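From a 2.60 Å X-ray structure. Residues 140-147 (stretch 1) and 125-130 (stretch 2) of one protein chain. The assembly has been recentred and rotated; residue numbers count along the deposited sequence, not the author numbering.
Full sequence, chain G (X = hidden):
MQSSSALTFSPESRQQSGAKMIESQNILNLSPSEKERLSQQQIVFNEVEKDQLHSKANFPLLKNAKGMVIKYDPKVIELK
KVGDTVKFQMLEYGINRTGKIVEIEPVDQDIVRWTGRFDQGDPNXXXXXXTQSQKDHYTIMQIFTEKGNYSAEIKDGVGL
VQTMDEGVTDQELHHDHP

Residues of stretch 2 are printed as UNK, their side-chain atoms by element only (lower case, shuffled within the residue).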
# COMPACT_ATOMS: atom_id res chain seq x y z
N ILE G 140 -5.08 16.37 -3.60
CA ILE G 140 -4.09 15.30 -3.69
C ILE G 140 -4.64 14.08 -2.96
O ILE G 140 -5.14 14.21 -1.83
CB ILE G 140 -2.74 15.73 -3.10
CG1 ILE G 140 -2.00 16.64 -4.08
CG2 ILE G 140 -1.88 14.51 -2.76
CD1 ILE G 140 -0.62 17.05 -3.61
N MSE G 141 -4.56 12.92 -3.60
CA MSE G 141 -5.02 11.68 -2.98
C MSE G 141 -3.90 10.65 -2.86
O MSE G 141 -3.13 10.45 -3.80
CB MSE G 141 -6.17 11.08 -3.78
CG MSE G 141 -7.38 11.97 -3.90
SE MSE G 141 -8.87 11.05 -4.74
CE MSE G 141 -10.01 12.59 -5.02
N GLN G 142 -3.83 10.00 -1.71
CA GLN G 142 -2.90 8.91 -1.47
C GLN G 142 -3.72 7.65 -1.20
O GLN G 142 -4.40 7.56 -0.17
CB GLN G 142 -1.97 9.21 -0.29
CG GLN G 142 -1.13 10.47 -0.45
CD GLN G 142 -0.24 10.72 0.74
OE1 GLN G 142 -0.10 9.87 1.62
NE2 GLN G 142 0.37 11.90 0.79
N ILE G 143 -3.66 6.70 -2.12
CA ILE G 143 -4.41 5.45 -2.01
C ILE G 143 -3.39 4.34 -1.80
O ILE G 143 -2.62 4.01 -2.70
CB ILE G 143 -5.28 5.20 -3.25
CG1 ILE G 143 -6.18 6.41 -3.51
CG2 ILE G 143 -6.11 3.94 -3.07
CD1 ILE G 143 -6.72 6.49 -4.92
N PHE G 144 -3.40 3.76 -0.60
CA PHE G 144 -2.43 2.73 -0.21
C PHE G 144 -3.16 1.41 -0.02
O PHE G 144 -3.90 1.23 0.95
CB PHE G 144 -1.69 3.14 1.06
CG PHE G 144 -0.93 4.43 0.93
CD1 PHE G 144 -0.06 4.63 -0.13
CD2 PHE G 144 -1.08 5.43 1.87
CE1 PHE G 144 0.64 5.82 -0.25
CE2 PHE G 144 -0.38 6.62 1.76
CZ PHE G 144 0.48 6.81 0.70
N THR G 145 -2.95 0.48 -0.95
CA THR G 145 -3.49 -0.87 -0.87
C THR G 145 -2.35 -1.87 -0.94
O THR G 145 -1.21 -1.54 -1.29
CB THR G 145 -4.50 -1.13 -2.00
OG1 THR G 145 -3.81 -1.27 -3.24
CG2 THR G 145 -5.51 0.00 -2.10
N GLU G 146 -2.67 -3.13 -0.61
CA GLU G 146 -1.68 -4.19 -0.73
C GLU G 146 -1.36 -4.51 -2.19
O GLU G 146 -0.31 -5.09 -2.47
CB GLU G 146 -2.18 -5.46 -0.02
CG GLU G 146 -3.36 -6.15 -0.70
CD GLU G 146 -4.67 -5.40 -0.54
OE1 GLU G 146 -4.73 -4.46 0.28
OE2 GLU G 146 -5.64 -5.75 -1.25
N LYS G 147 -2.25 -4.14 -3.12
CA LYS G 147 -2.01 -4.37 -4.54
C LYS G 147 -1.18 -3.27 -5.19
O LYS G 147 -0.80 -3.42 -6.36
CB LYS G 147 -3.34 -4.52 -5.28
CG LYS G 147 -4.13 -5.77 -4.88
CD LYS G 147 -5.44 -5.86 -5.64
CE LYS G 147 -6.19 -7.13 -5.29
NZ LYS G 147 -7.49 -7.24 -6.02
N UNK G 125 -2.53 -1.80 7.95
CA UNK G 125 -1.66 -1.05 7.05
C UNK G 125 -2.38 -0.21 6.02
O UNK G 125 -1.93 0.90 5.72
c UNK G 125 -0.68 -2.01 6.33
c UNK G 125 0.35 -2.62 7.25
n UNK G 125 1.42 -1.69 9.23
c UNK G 125 1.20 -1.55 7.93
o UNK G 125 1.66 -0.60 7.28
N UNK G 126 -3.49 -0.68 5.46
CA UNK G 126 -4.09 -0.01 4.31
C UNK G 126 -4.98 1.14 4.77
O UNK G 126 -5.67 1.04 5.79
n UNK G 126 -2.80 -2.00 2.84
o UNK G 126 -4.63 -3.29 2.87
c UNK G 126 -4.10 -2.20 3.04
c UNK G 126 -4.91 -1.00 3.48
N UNK G 127 -4.96 2.22 4.00
CA UNK G 127 -5.74 3.42 4.28
C UNK G 127 -5.60 4.35 3.08
O UNK G 127 -4.82 4.09 2.16
c UNK G 127 -5.27 4.11 5.56
c UNK G 127 -3.80 6.13 5.26
c UNK G 127 -1.51 4.60 5.45
c UNK G 127 -2.76 4.01 5.55
c UNK G 127 -1.42 5.97 5.26
c UNK G 127 -2.56 6.73 5.16
c UNK G 127 -3.92 4.76 5.45
N UNK G 128 -6.36 5.44 3.11
CA UNK G 128 -6.28 6.45 2.07
C UNK G 128 -6.44 7.83 2.70
O UNK G 128 -7.02 7.98 3.78
c UNK G 128 -7.33 6.23 0.97
c UNK G 128 -8.75 6.34 1.45
c UNK G 128 -10.73 7.65 1.86
c UNK G 128 -9.42 5.22 1.92
c UNK G 128 -9.42 7.55 1.42
c UNK G 128 -11.38 6.53 2.33
c UNK G 128 -10.73 5.32 2.36
N UNK G 129 -5.93 8.84 2.00
CA UNK G 129 -6.01 10.22 2.45
C UNK G 129 -6.40 11.10 1.27
O UNK G 129 -5.92 10.90 0.15
c UNK G 129 -4.15 9.78 4.11
o UNK G 129 -3.70 10.85 1.99
c UNK G 129 -4.68 10.73 3.03
N UNK G 130 -7.27 12.07 1.54
CA UNK G 130 -7.67 13.07 0.55
C UNK G 130 -7.42 14.43 1.18
O UNK G 130 -8.10 14.81 2.15
c UNK G 130 -10.82 11.26 -0.83
c UNK G 130 -9.36 11.59 -0.59
c UNK G 130 -9.14 12.92 0.13
c UNK G 130 -9.56 14.08 -0.75

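Position 125 carries five side-chain atoms: an unbranched run of three carbons, the last bearing one oxygen and one nitrogen. This is a three-carbon amide, so the residue is Q125. Its side chain makes no contact with stretch 1.

Position 126 has two carbons, the second bearing one oxygen and one nitrogen, an amide one carbon shorter. Its CB lies 3.5 Å from F144 O, and although CA-to-CB points sideways, the end of the chain comes nearer to stretch 1. The residue is N126. Its OD1 sits 2.8 Å from E146 OE1; as modelled, these are two acceptors and do not form a hydrogen bond, and N126 OD1 is satisfied elsewhere in the structure.

At position 127, seven carbons form one methylene and a six-membered ring with no heteroatom, a phenyl group. The ring lies beside that of F144, with centroids 5.2 Å apart and planes at 61°. The residue is F127. The edge of F144 is directed toward the face of F127 in an offset arrangement, bringing F144 CD2 within 3.4 Å of F127 CZ.

Position 128 repeats the pattern of one carbon and an all-carbon six-membered ring, but CA-to-CB turns to the other face of the sheet. Its CB lies 4.2 Å from I143 CA, while the ring leads away from stretch 1. This is F128.

Position 129 has three side-chain atoms, a CB carrying one oxygen and one carbon. The oxygen lies 3.3 Å from the CB of Q142. A branched hydroxyl side chain of this size identifies T129.

Position 130 shows four carbons, forked at the first, with one arm two carbons long. The first carbon of that arm approaches M141 CG at 3.9 Å. The residue is I130, and the approaching atom is CG1.

The strands run antiparallel, at 178°. Two hydrogen bonds close the Q142–T129 pair, Q142 N to T129 O and T129 N to Q142 O, both 2.9 Å. At F144–F127, F144 N donates to F127 O at 3.1 Å, whereas the return bond from F127 N to F144 O is weak at 3.4 Å. Between these pairs, F128 CA approaches Q142 O at 3.1 Å in a CA-H...O contact. Side chains alternate between faces: Q142, F144, F127 and T129 share one, M141, I143, F128 and I130 the other. The backbone hydrogen bonds join the strands in this register, while the aromatic pair and the M141–I130 contact add apolar packing on opposite faces.

Stretch 2 125-130: QNFFTI
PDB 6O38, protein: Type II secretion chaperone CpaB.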